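Local coordinates for protein gluconate kinase (PDB 3LL3) that binds ATP and D-xylulose and probably transfers phosphate from ATP to a sugar or sugar acid such as gluconate, at residues Ile6-Asp10 and Ile59-Thr64; Pro49-Phe53 and Tyr160-Leu165; Gln209-Phe215 and Thr231-Ala237; Leu432-Phe436 and Glu450-Ala455. One frame throughout, in Å; residues are numbered along the deposited sequence.

Contact 1: Ile6-Asp10 and Ile59-Thr64; sequences IIGMD and IIFDLT
Residues Ile6-Asp10 form an extended strand (phi -105 to -130°, psi 102 to 144°), and Ile59-Thr64 form an alpha helix that runs back along it. The two short axes approach to 10.4 Å and run nearly antiparallel, 149° between their N-to-C directions. The closest CA pair is Ile7 with Ile60, 7.8 Å apart. Strand alternation sends the CA-to-CB bonds of Ile7 and Met9 (selenomethionine) toward the helix, with Gly8 between them. Ile7, in the mt rotamer, fits between Leu63 and the Ile60/Thr64 pair: its CG2 lies 3.7 Å from CD1 of Leu63, while its CD1 lies 4.1 Å from CG2 of Ile60 and 4.4 Å from CG2 of Thr64. This is a helix packed on a face of the N-terminal-domain sheet, the layered arrangement of the actin-like ATPase superfamily; Ile74 of strand 70-78 and Leu20 of strand 15-22 widen the floor on which the helix rests. Two residues further along the strand, the mmm side chain of Met9 curls into the hollow between Ile59 and Ile60, with SE 3.9 Å from CG1 of Ile60 and CE 4.0 Å from CG2 of Ile59. No hydrogen bond crosses this apolar interface; 243 Å² is buried.

Contact 2: Pro49-Phe53 and Tyr160-Leu165; sequences PKLIF and YIIFRL
This is a buried helix-helix contact in the N-terminal domain, where the first turn of helix 49-65 crosses helix 157-166 beside the central sheet. The short axes of Pro49-Phe53 and Tyr160-Leu165 come within 10.4 Å at a signed angle of -67°, and the nearest CA pairs are Phe53 with Ile161 (6.0 Å) and Pro49 with Tyr160 (7.5 Å). Phe53, chi1 t, is a knob in the hole formed by Tyr160, Ile161, Arg164 and Leu165, and has 127 Å² covered. CB of Arg164 sits over one face of the Phe53 ring, 3.8 Å from the centroid and 21° off the normal, a CH-pi contact; CD2 of Leu165 meets the ring edge, 3.9 Å from CE2 of Phe53. Arg164 has chi1 to chi3 all m, which folds its guanidinium back so that NH2 lies 3.4 Å from CE1 of Phe53 and NH1 donates to OH of Tyr160 at 2.7 Å. Tyr160, chi1 t, in turn offers a ring face to Pro49, whose CB is 3.9 Å from the centroid, 25° off the normal. On the sheet side, CG2 of Ile52 and CD1 of Ile161 touch at 4.1 Å. Tyr221 extends the cluster by an edge-to-face contact with Phe53 and a hydrogen bond to Arg164. Ile52 and Ile161 both touch Val11: two crossed helices cover one face of the sheet, as in FGGY kinases of the actin-like ATPase superfamily.

Contact 3: Gln209-Phe215 and Thr231-Ala237; sequences QPTKVIF and TKIILGA
Leu235, Ile214 and Pro210 lose the most surface where Gln209-Phe215 runs along Thr231-Ala237, a contact burying 547 Å² in all. A type I turn from Gln209 to Lys212, closed by Lys212 N to Gln209 O at 3.0 Å, leads into a short, weakly bonded strand antiparallel to 232-237. Val213 and Ile234 form a non-hydrogen-bonded pair, CA atoms 4.8 Å apart. Ile214 N donates to Ile233 O at 2.8 Å, and its side chain (mm) packs CB to CB against Ile233 at 4.1 Å and places CG1 4.1 Å from CD1 of Leu235. Leu235 departs from strand geometry (phi/psi -50/-45°), and its N donates to Lys212 O at 2.9 Å while CD2 reaches Gln209 O at 3.5 Å. Pro210 O accepts from Gly236 N at 2.8 Å, and Pro210 CB rests 4.2 Å from CB of Ala237. The kink leaves the successive amides of Leu235 and Gly236 pointing to these two carbonyls; the angles of Gly236 (84/-164°) suit a residue without a CB. The pairing forms one margin of the N-terminal-domain sheet: strand 232-238 pairs in parallel with strand 70-78, Ile214 and Leu235 meet Ile162 of helix 157-166, and Ile234 touches Ala438 of helix 429-441.

Contact 4: Leu432-Phe436 and Glu450-Ala455; sequences LAAMF and EIGQFA
One turn of alpha helix, Leu432-Phe436, packs against Glu450-Ala455, whose residues 450-453 are the end of a 3-10 segment with Gln453 N to Glu450 O at 3.1 Å. The nearest CA pairs, Phe436 with Ile451 at 6.6 Å and Leu432 with Ala455 at 7.5 Å, place the two segments in opposite chain order. Leu432 and Phe436, one helical turn apart, point their CA-to-CB bonds toward the partner, and both have chi1 t. Phe436 thereby lays a ring face against Ile451: CB of Ile451 stands 3.8 Å from the centroid and only 3° off the normal, a CH-pi contact. Ile451 (tt), with its CA-to-CB bond sideways, has CG1 4.0 Å from CD2 of Leu432 and CD1 3.9 Å from CB of Ala433. The tt side chain of Leu432 brings CD1 within 3.6 Å of O of Phe454. Phe454, chi1 m, has CD2 3.9 Å from CD1 of Phe436. Met435, a selenomethionine (chi t, m, m), has CE 4.0 Å from CD1 of Phe454 and SE 4.9 Å from that ring's centroid, a Met-aromatic contact. Helix 239-245 borders the cluster through Ile245, which touches Ala433 and Ile451. Segment 450-455 thus packs on helix 429-441 just before strand 457-461, an edge strand of the C-terminal-domain sheet. With 372 Å² buried and no hydrogen bond across, the fit rests on the complementary shapes of apolar and aromatic side chains.

In the fold
From the N terminus, contact 1 joins the first strand to the end of helix 49-65, closing a loop over the strands 15-22 and 27-34. Contact 2 opens inside that loop, at the start of the same helix, and closes far beyond it at 160-165, so the two cross. Contact 3 follows in series, a short closure around helix 219-225 at the 213-214 edge of the sheet that contains strand 4-11; it touches contact 2 where Ile162 and Leu165 meet Ile214, Ile233 and Leu235. Contact 4 is a separate, local closure late in the chain, yet its helix meets contact 1 through Ile6 and Met435, joining C-terminal chain to the N-terminal-domain sheet.

Contact 1: Ile6-Asp10 and Ile59-Thr64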
loop_
_atom_site.group_PDB
_atom_site.type_symbol
_atom_site.label_atom_id
_atom_site.label_comp_id
_atom_site.label_asym_id
_atom_site.label_seq_id
_atom_site.Cartn_x
_atom_site.Cartn_y
_atom_site.Cartn_z
ATOM N N ILE A 6 10.189 19.405 46.109
ATOM C CA ILE A 6 10.971 18.399 45.402
ATOM C C ILE A 6 10.976 18.742 43.925
ATOM O O ILE A 6 9.937 19.073 43.359
ATOM C CB ILE A 6 10.361 17.008 45.579
ATOM C CG1 ILE A 6 10.484 16.549 47.036
ATOM C CG2 ILE A 6 11.020 16.011 44.616
ATOM C CD1 ILE A 6 9.652 15.312 47.341
ATOM N N ILE A 7 12.137 18.674 43.297
ATOM C CA ILE A 7 12.209 18.883 41.859
ATOM C C ILE A 7 12.404 17.547 41.159
ATOM O O ILE A 7 13.251 16.742 41.554
ATOM C CB ILE A 7 13.338 19.838 41.472
ATOM C CG1 ILE A 7 13.089 21.222 42.065
ATOM C CG2 ILE A 7 13.466 19.943 39.981
ATOM C CD1 ILE A 7 14.251 22.179 41.826
ATOM N N GLY A 8 11.588 17.297 40.141
ATOM C CA GLY A 8 11.771 16.132 39.300
ATOM C C GLY A 8 12.287 16.596 37.961
ATOM O O GLY A 8 11.727 17.515 37.364
HETATM N N MSE A 9 13.370 15.980 37.501
HETATM C CA MSE A 9 14.016 16.363 36.260
HETATM C C MSE A 9 13.827 15.261 35.244
HETATM O O MSE A 9 13.861 14.090 35.596
HETATM C CB MSE A 9 15.512 16.553 36.491
HETATM C CG MSE A 9 15.844 17.601 37.550
HETATM SE SE MSE A 9 15.468 19.397 36.883
HETATM C CE MSE A 9 16.871 19.562 35.517
ATOM N N ASP A 10 13.664 15.640 33.984
ATOM C CA ASP A 10 13.488 14.687 32.909
ATOM C C ASP A 10 14.473 15.025 31.796
ATOM O O ASP A 10 14.255 15.958 31.025
ATOM C CB ASP A 10 12.066 14.792 32.390
ATOM C CG ASP A 10 11.783 13.833 31.255
ATOM O OD1 ASP A 10 12.064 12.620 31.412
ATOM O OD2 ASP A 10 11.249 14.296 30.215
ATOM N N ILE A 59 17.636 25.345 34.515
ATOM C CA ILE A 59 16.312 24.889 34.906
ATOM C C ILE A 59 16.136 24.878 36.423
ATOM O O ILE A 59 15.177 25.449 36.943
ATOM C CB ILE A 59 15.998 23.505 34.301
ATOM C CG1 ILE A 59 15.762 23.647 32.797
ATOM C CG2 ILE A 59 14.782 22.885 34.963
ATOM C CD1 ILE A 59 15.851 22.346 32.042
ATOM N N ILE A 60 17.067 24.255 37.137
ATOM C CA ILE A 60 16.953 24.167 38.590
ATOM C C ILE A 60 16.947 25.552 39.243
ATOM O O ILE A 60 16.137 25.832 40.131
ATOM C CB ILE A 60 18.056 23.300 39.182
ATOM C CG1 ILE A 60 17.913 21.870 38.658
ATOM C CG2 ILE A 60 18.022 23.358 40.720
ATOM C CD1 ILE A 60 19.067 20.956 39.034
ATOM N N PHE A 61 17.826 26.427 38.780
ATOM C CA PHE A 61 17.866 27.776 39.323
ATOM C C PHE A 61 16.523 28.498 39.132
ATOM O O PHE A 61 15.974 29.057 40.089
ATOM C CB PHE A 61 19.014 28.578 38.707
ATOM C CG PHE A 61 19.126 29.980 39.234
ATOM C CD1 PHE A 61 19.497 30.212 40.546
ATOM C CD2 PHE A 61 18.856 31.066 38.421
ATOM C CE1 PHE A 61 19.601 31.506 41.040
ATOM C CE2 PHE A 61 18.963 32.357 38.909
ATOM C CZ PHE A 61 19.334 32.573 40.218
ATOM N N ASP A 62 15.995 28.473 37.907
ATOM C CA ASP A 62 14.743 29.155 37.603
ATOM C C ASP A 62 13.601 28.676 38.493
ATOM O O ASP A 62 12.778 29.472 38.955
ATOM C CB ASP A 62 14.369 28.965 36.137
ATOM C CG ASP A 62 15.252 29.753 35.213
ATOM O OD1 ASP A 62 16.196 30.402 35.711
ATOM O OD2 ASP A 62 15.002 29.729 33.991
ATOM N N LEU A 63 13.553 27.369 38.729
ATOM C CA LEU A 63 12.544 26.790 39.608
ATOM C C LEU A 63 12.662 27.318 41.041
ATOM O O LEU A 63 11.665 27.707 41.646
ATOM C CB LEU A 63 12.630 25.260 39.587
ATOM C CG LEU A 63 12.165 24.613 38.276
ATOM C CD1 LEU A 63 12.358 23.095 38.297
ATOM C CD2 LEU A 63 10.700 24.974 37.966
ATOM N N THR A 64 13.879 27.328 41.588
ATOM C CA THR A 64 14.075 27.783 42.960
ATOM C C THR A 64 13.779 29.274 43.116
ATOM O O THR A 64 13.458 29.733 44.211
ATOM C CB THR A 64 15.510 27.512 43.453
ATOM O OG1 THR A 64 16.441 28.289 42.681
ATOM C CG2 THR A 64 15.834 26.025 43.332
#

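Contact 2: Pro49-Phe53 and Tyr160-Leu165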
loop_
_atom_site.group_PDB
_atom_site.type_symbol
_atom_site.label_atom_id
_atom_site.label_comp_id
_atom_site.label_asym_id
_atom_site.label_seq_id
_atom_site.Cartn_x
_atom_site.Cartn_y
_atom_site.Cartn_z
ATOM N N PRO A 49 27.275 17.060 26.247
ATOM C CA PRO A 49 26.984 16.893 27.673
ATOM C C PRO A 49 27.122 18.207 28.442
ATOM O O PRO A 49 26.359 18.416 29.380
ATOM C CB PRO A 49 28.035 15.876 28.126
ATOM C CG PRO A 49 28.339 15.109 26.916
ATOM C CD PRO A 49 28.297 16.105 25.790
ATOM N N LYS A 50 28.056 19.069 28.041
ATOM C CA LYS A 50 28.215 20.385 28.677
ATOM C C LYS A 50 26.972 21.284 28.514
ATOM O O LYS A 50 26.545 21.945 29.469
ATOM C CB LYS A 50 29.463 21.099 28.145
ATOM C CG LYS A 50 30.765 20.478 28.599
ATOM C CD LYS A 50 31.960 21.080 27.879
ATOM C CE LYS A 50 33.235 20.843 28.662
ATOM N NZ LYS A 50 33.144 21.442 30.026
ATOM N N LEU A 51 26.406 21.306 27.308
ATOM C CA LEU A 51 25.155 22.025 27.045
ATOM C C LEU A 51 24.001 21.476 27.869
ATOM O O LEU A 51 23.214 22.235 28.442
ATOM C CB LEU A 51 24.792 21.965 25.559
ATOM C CG LEU A 51 25.454 23.018 24.677
ATOM C CD1 LEU A 51 26.920 23.182 25.062
ATOM C CD2 LEU A 51 25.318 22.668 23.206
ATOM N N ILE A 52 23.892 20.155 27.921
ATOM C CA ILE A 52 22.830 19.534 28.692
ATOM C C ILE A 52 22.967 19.915 30.156
ATOM O O ILE A 52 21.980 20.302 30.801
ATOM C CB ILE A 52 22.829 18.003 28.540
ATOM C CG1 ILE A 52 22.454 17.624 27.106
ATOM C CG2 ILE A 52 21.877 17.377 29.541
ATOM C CD1 ILE A 52 22.358 16.126 26.853
ATOM N N PHE A 53 24.188 19.829 30.681
ATOM C CA PHE A 53 24.413 20.173 32.076
ATOM C C PHE A 53 24.143 21.655 32.358
ATOM O O PHE A 53 23.617 21.992 33.409
ATOM C CB PHE A 53 25.820 19.795 32.540
ATOM C CG PHE A 53 26.083 20.150 33.971
ATOM C CD1 PHE A 53 26.887 21.226 34.297
ATOM C CD2 PHE A 53 25.487 19.431 34.994
ATOM C CE1 PHE A 53 27.109 21.565 35.623
ATOM C CE2 PHE A 53 25.702 19.764 36.314
ATOM C CZ PHE A 53 26.517 20.827 36.631
ATOM N N TYR A 160 26.717 11.370 34.050
ATOM C CA TYR A 160 27.496 12.566 33.803
ATOM C C TYR A 160 27.017 13.731 34.653
ATOM O O TYR A 160 27.816 14.357 35.364
ATOM C CB TYR A 160 27.436 12.967 32.328
ATOM C CG TYR A 160 28.209 14.251 32.078
ATOM C CD1 TYR A 160 29.589 14.275 32.158
ATOM C CD2 TYR A 160 27.552 15.443 31.788
ATOM C CE1 TYR A 160 30.301 15.445 31.952
ATOM C CE2 TYR A 160 28.257 16.620 31.574
ATOM C CZ TYR A 160 29.630 16.614 31.657
ATOM O OH TYR A 160 30.329 17.787 31.440
ATOM N N ILE A 161 25.708 14.024 34.556
ATOM C CA ILE A 161 25.102 15.111 35.310
ATOM C C ILE A 161 25.356 14.938 36.793
ATOM O O ILE A 161 25.856 15.848 37.457
ATOM C CB ILE A 161 23.580 15.228 35.049
ATOM C CG1 ILE A 161 23.329 15.606 33.589
ATOM C CG2 ILE A 161 22.959 16.255 35.974
ATOM C CD1 ILE A 161 21.911 15.307 33.092
ATOM N N ILE A 162 25.019 13.773 37.323
ATOM C CA ILE A 162 25.195 13.562 38.746
ATOM C C ILE A 162 26.675 13.663 39.141
ATOM O O ILE A 162 27.005 14.088 40.245
ATOM C CB ILE A 162 24.569 12.240 39.177
ATOM C CG1 ILE A 162 23.042 12.362 39.030
ATOM C CG2 ILE A 162 24.959 11.891 40.617
ATOM C CD1 ILE A 162 22.286 11.089 39.242
ATOM N N PHE A 163 27.559 13.296 38.224
ATOM C CA PHE A 163 28.984 13.342 38.514
ATOM C C PHE A 163 29.419 14.793 38.638
ATOM O O PHE A 163 30.160 15.156 39.554
ATOM C CB PHE A 163 29.783 12.641 37.421
ATOM C CG PHE A 163 31.271 12.767 37.585
ATOM C CD1 PHE A 163 31.898 12.272 38.716
ATOM C CD2 PHE A 163 32.041 13.376 36.604
ATOM C CE1 PHE A 163 33.280 12.380 38.873
ATOM C CE2 PHE A 163 33.435 13.485 36.751
ATOM C CZ PHE A 163 34.046 12.989 37.886
ATOM N N ARG A 164 28.939 15.630 37.724
ATOM C CA ARG A 164 29.294 17.033 37.769
ATOM C C ARG A 164 28.831 17.624 39.094
ATOM O O ARG A 164 29.547 18.419 39.697
ATOM C CB ARG A 164 28.698 17.794 36.586
ATOM C CG ARG A 164 29.350 17.477 35.240
ATOM C CD ARG A 164 30.726 18.138 35.088
ATOM N NE ARG A 164 30.658 19.587 35.238
ATOM C CZ ARG A 164 30.335 20.438 34.267
ATOM N NH1 ARG A 164 30.055 19.995 33.052
ATOM N NH2 ARG A 164 30.279 21.742 34.518
ATOM N N LEU A 165 27.654 17.212 39.565
ATOM C CA LEU A 165 27.091 17.785 40.795
ATOM C C LEU A 165 27.733 17.312 42.111
ATOM O O LEU A 165 27.816 18.086 43.072
ATOM C CB LEU A 165 25.568 17.577 40.852
ATOM C CG LEU A 165 24.755 18.360 39.828
ATOM C CD1 LEU A 165 23.290 17.886 39.839
ATOM C CD2 LEU A 165 24.832 19.855 40.094
HETATM O O HOH W 1 28.699 22.587 31.176
#

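Contact 3: Gln209-Phe215 and Thr231-Ala237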
loop_
_atom_site.group_PDB
_atom_site.type_symbol
_atom_site.label_atom_id
_atom_site.label_comp_id
_atom_site.label_asym_id
_atom_site.label_seq_id
_atom_site.Cartn_x
_atom_site.Cartn_y
_atom_site.Cartn_z
ATOM N N GLN A 209 20.312 1.339 43.800
ATOM C CA GLN A 209 18.849 1.489 43.633
ATOM C C GLN A 209 18.481 2.924 43.265
ATOM O O GLN A 209 19.178 3.870 43.656
ATOM C CB GLN A 209 18.091 1.169 44.926
ATOM C CG GLN A 209 18.502 -0.082 45.673
ATOM C CD GLN A 209 18.050 -0.021 47.131
ATOM O OE1 GLN A 209 16.970 0.500 47.437
ATOM N NE2 GLN A 209 18.881 -0.531 48.036
ATOM N N PRO A 210 17.368 3.094 42.526
ATOM C CA PRO A 210 16.845 4.408 42.120
ATOM C C PRO A 210 16.636 5.379 43.274
ATOM O O PRO A 210 16.734 6.582 43.050
ATOM C CB PRO A 210 15.499 4.068 41.466
ATOM C CG PRO A 210 15.738 2.707 40.863
ATOM C CD PRO A 210 16.651 1.988 41.859
ATOM N N THR A 211 16.370 4.872 44.474
ATOM C CA THR A 211 16.078 5.726 45.615
ATOM C C THR A 211 17.343 6.164 46.364
ATOM O O THR A 211 17.265 6.928 47.325
ATOM C CB THR A 211 15.146 5.018 46.619
ATOM O OG1 THR A 211 15.589 3.668 46.808
ATOM C CG2 THR A 211 13.694 5.001 46.101
ATOM N N LYS A 212 18.501 5.677 45.936
ATOM C CA LYS A 212 19.730 5.991 46.661
ATOM C C LYS A 212 20.030 7.490 46.673
ATOM O O LYS A 212 19.955 8.159 45.649
ATOM C CB LYS A 212 20.935 5.229 46.105
ATOM C CG LYS A 212 22.231 5.620 46.856
ATOM C CD LYS A 212 23.155 4.453 47.075
ATOM C CE LYS A 212 24.350 4.867 47.959
ATOM N NZ LYS A 212 25.167 3.695 48.385
ATOM N N VAL A 213 20.372 8.007 47.842
ATOM C CA VAL A 213 20.722 9.413 47.980
ATOM C C VAL A 213 22.197 9.583 47.657
ATOM O O VAL A 213 23.042 8.948 48.277
ATOM C CB VAL A 213 20.472 9.919 49.413
ATOM C CG1 VAL A 213 20.910 11.366 49.536
ATOM C CG2 VAL A 213 18.994 9.778 49.797
ATOM N N ILE A 214 22.497 10.415 46.665
ATOM C CA ILE A 214 23.869 10.729 46.305
ATOM C C ILE A 214 24.224 12.081 46.932
ATOM O O ILE A 214 23.683 13.114 46.531
ATOM C CB ILE A 214 24.048 10.833 44.794
ATOM C CG1 ILE A 214 23.325 9.687 44.058
ATOM C CG2 ILE A 214 25.532 10.854 44.450
ATOM C CD1 ILE A 214 23.729 8.305 44.492
ATOM N N PHE A 215 25.137 12.057 47.909
ATOM C CA PHE A 215 25.408 13.195 48.780
ATOM C C PHE A 215 26.915 13.300 48.999
ATOM O O PHE A 215 27.610 12.280 49.005
ATOM C CB PHE A 215 24.711 12.959 50.127
ATOM C CG PHE A 215 24.469 14.213 50.938
ATOM C CD1 PHE A 215 23.394 15.051 50.655
ATOM C CD2 PHE A 215 25.300 14.538 52.013
ATOM C CE1 PHE A 215 23.165 16.202 51.413
ATOM C CE2 PHE A 215 25.069 15.689 52.779
ATOM C CZ PHE A 215 24.008 16.519 52.478
ATOM N N THR A 231 19.909 19.942 50.592
ATOM C CA THR A 231 19.287 19.403 49.385
ATOM C C THR A 231 19.946 18.090 48.933
ATOM O O THR A 231 21.150 18.047 48.700
ATOM C CB THR A 231 19.433 20.382 48.216
ATOM O OG1 THR A 231 18.872 21.644 48.570
ATOM C CG2 THR A 231 18.751 19.840 46.948
ATOM N N LYS A 232 19.143 17.039 48.770
ATOM C CA LYS A 232 19.634 15.735 48.337
ATOM C C LYS A 232 19.465 15.466 46.846
ATOM O O LYS A 232 18.498 15.911 46.225
ATOM C CB LYS A 232 18.946 14.613 49.123
ATOM C CG LYS A 232 19.496 14.429 50.516
ATOM C CD LYS A 232 18.499 14.853 51.546
ATOM C CE LYS A 232 17.703 13.654 52.052
ATOM N NZ LYS A 232 18.213 13.207 53.390
ATOM N N ILE A 233 20.418 14.733 46.275
ATOM C CA ILE A 233 20.251 14.176 44.955
ATOM C C ILE A 233 19.714 12.762 45.120
ATOM O O ILE A 233 20.292 11.956 45.854
ATOM C CB ILE A 233 21.577 14.095 44.182
ATOM C CG1 ILE A 233 22.154 15.492 43.975
ATOM C CG2 ILE A 233 21.352 13.425 42.823
ATOM C CD1 ILE A 233 21.324 16.334 43.035
ATOM N N ILE A 234 18.600 12.471 44.454
ATOM C CA ILE A 234 18.070 11.115 44.398
ATOM C C ILE A 234 18.533 10.515 43.081
ATOM O O ILE A 234 18.353 11.117 42.006
ATOM C CB ILE A 234 16.529 11.115 44.486
ATOM C CG1 ILE A 234 16.063 12.054 45.611
ATOM C CG2 ILE A 234 16.010 9.696 44.704
ATOM C CD1 ILE A 234 16.739 11.798 46.960
ATOM N N LEU A 235 19.159 9.349 43.161
ATOM C CA LEU A 235 19.770 8.760 41.989
ATOM C C LEU A 235 18.813 8.725 40.781
ATOM O O LEU A 235 19.190 9.078 39.667
ATOM C CB LEU A 235 20.294 7.368 42.311
ATOM C CG LEU A 235 21.061 6.713 41.169
ATOM C CD1 LEU A 235 22.189 7.635 40.639
ATOM C CD2 LEU A 235 21.588 5.329 41.582
ATOM N N GLY A 236 17.572 8.318 41.000
ATOM C CA GLY A 236 16.606 8.309 39.908
ATOM C C GLY A 236 16.664 7.076 39.027
ATOM O O GLY A 236 17.249 6.072 39.414
ATOM N N ALA A 237 16.055 7.153 37.838
ATOM C CA ALA A 237 15.872 5.988 36.986
ATOM C C ALA A 237 15.630 6.379 35.533
ATOM O O ALA A 237 15.697 7.549 35.171
ATOM C CB ALA A 237 14.725 5.133 37.490
#

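Contact 4: Leu432-Phe436 and Glu450-Ala455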
loop_
_atom_site.group_PDB
_atom_site.type_symbol
_atom_site.label_atom_id
_atom_site.label_comp_id
_atom_site.label_asym_id
_atom_site.label_seq_id
_atom_site.Cartn_x
_atom_site.Cartn_y
_atom_site.Cartn_z
ATOM N N LEU A 432 6.898 12.901 37.575
ATOM C CA LEU A 432 6.031 12.530 38.685
ATOM C C LEU A 432 6.636 11.354 39.452
ATOM O O LEU A 432 6.720 11.374 40.677
ATOM C CB LEU A 432 4.642 12.147 38.164
ATOM C CG LEU A 432 3.577 11.755 39.189
ATOM C CD1 LEU A 432 2.170 11.960 38.623
ATOM C CD2 LEU A 432 3.756 10.325 39.648
ATOM N N ALA A 433 7.032 10.315 38.724
ATOM C CA ALA A 433 7.594 9.135 39.369
ATOM C C ALA A 433 8.991 9.417 39.933
ATOM O O ALA A 433 9.371 8.840 40.939
ATOM C CB ALA A 433 7.597 7.930 38.431
ATOM N N ALA A 434 9.735 10.323 39.299
ATOM C CA ALA A 434 11.006 10.768 39.865
ATOM C C ALA A 434 10.755 11.446 41.195
ATOM O O ALA A 434 11.462 11.184 42.167
ATOM C CB ALA A 434 11.744 11.713 38.924
HETATM N N MSE A 435 9.710 12.281 41.233
HETATM C CA MSE A 435 9.315 12.960 42.457
HETATM C C MSE A 435 8.952 11.923 43.510
HETATM O O MSE A 435 9.325 12.056 44.686
HETATM C CB MSE A 435 8.171 13.938 42.170
HETATM C CG MSE A 435 7.522 14.611 43.382
HETATM SE SE MSE A 435 6.144 13.512 44.256
HETATM C CE MSE A 435 4.646 13.714 42.975
ATOM N N PHE A 436 8.270 10.864 43.082
ATOM C CA PHE A 436 7.877 9.797 44.006
ATOM C C PHE A 436 9.087 9.033 44.601
ATOM O O PHE A 436 9.099 8.691 45.790
ATOM C CB PHE A 436 6.873 8.828 43.360
ATOM C CG PHE A 436 6.430 7.724 44.282
ATOM C CD1 PHE A 436 5.429 7.940 45.206
ATOM C CD2 PHE A 436 7.021 6.476 44.227
ATOM C CE1 PHE A 436 5.021 6.943 46.061
ATOM C CE2 PHE A 436 6.624 5.472 45.079
ATOM C CZ PHE A 436 5.619 5.712 46.002
ATOM N N GLU A 450 1.985 3.114 46.561
ATOM C CA GLU A 450 1.511 4.392 47.058
ATOM C C GLU A 450 1.570 5.483 45.988
ATOM O O GLU A 450 0.967 6.532 46.148
ATOM C CB GLU A 450 2.269 4.800 48.338
ATOM C CG GLU A 450 2.064 3.833 49.505
ATOM C CD GLU A 450 3.049 4.060 50.644
ATOM O OE1 GLU A 450 3.556 5.192 50.769
ATOM O OE2 GLU A 450 3.312 3.110 51.414
ATOM N N ILE A 451 2.296 5.240 44.902
ATOM C CA ILE A 451 2.384 6.214 43.811
ATOM C C ILE A 451 1.005 6.488 43.217
ATOM O O ILE A 451 0.772 7.530 42.605
ATOM C CB ILE A 451 3.348 5.756 42.697
ATOM C CG1 ILE A 451 3.791 6.954 41.859
ATOM C CG2 ILE A 451 2.693 4.673 41.818
ATOM C CD1 ILE A 451 4.959 6.654 40.945
ATOM N N GLY A 452 0.090 5.550 43.413
ATOM C CA GLY A 452 -1.287 5.708 42.968
ATOM C C GLY A 452 -1.951 6.982 43.449
ATOM O O GLY A 452 -2.862 7.499 42.806
ATOM N N GLN A 453 -1.517 7.512 44.585
ATOM C CA GLN A 453 -2.182 8.707 45.070
ATOM C C GLN A 453 -1.781 9.922 44.260
ATOM O O GLN A 453 -2.484 10.935 44.260
ATOM C CB GLN A 453 -1.961 8.929 46.562
ATOM C CG GLN A 453 -0.549 9.090 46.987
ATOM C CD GLN A 453 -0.442 9.214 48.499
ATOM O OE1 GLN A 453 -0.838 10.236 49.091
ATOM N NE2 GLN A 453 0.089 8.170 49.136
ATOM N N PHE A 454 -0.666 9.807 43.546
ATOM C CA PHE A 454 -0.157 10.915 42.756
ATOM C C PHE A 454 -0.498 10.729 41.288
ATOM O O PHE A 454 -0.835 11.683 40.598
ATOM C CB PHE A 454 1.356 11.044 42.971
ATOM C CG PHE A 454 1.716 11.231 44.413
ATOM C CD1 PHE A 454 1.470 12.441 45.038
ATOM C CD2 PHE A 454 2.212 10.182 45.159
ATOM C CE1 PHE A 454 1.752 12.616 46.372
ATOM C CE2 PHE A 454 2.509 10.349 46.494
ATOM C CZ PHE A 454 2.276 11.570 47.102
ATOM N N ALA A 455 -0.401 9.485 40.829
ATOM C CA ALA A 455 -0.633 9.139 39.441
ATOM C C ALA A 455 -2.078 8.721 39.340
ATOM O O ALA A 455 -2.385 7.538 39.387
ATOM C CB ALA A 455 0.292 7.988 39.015
#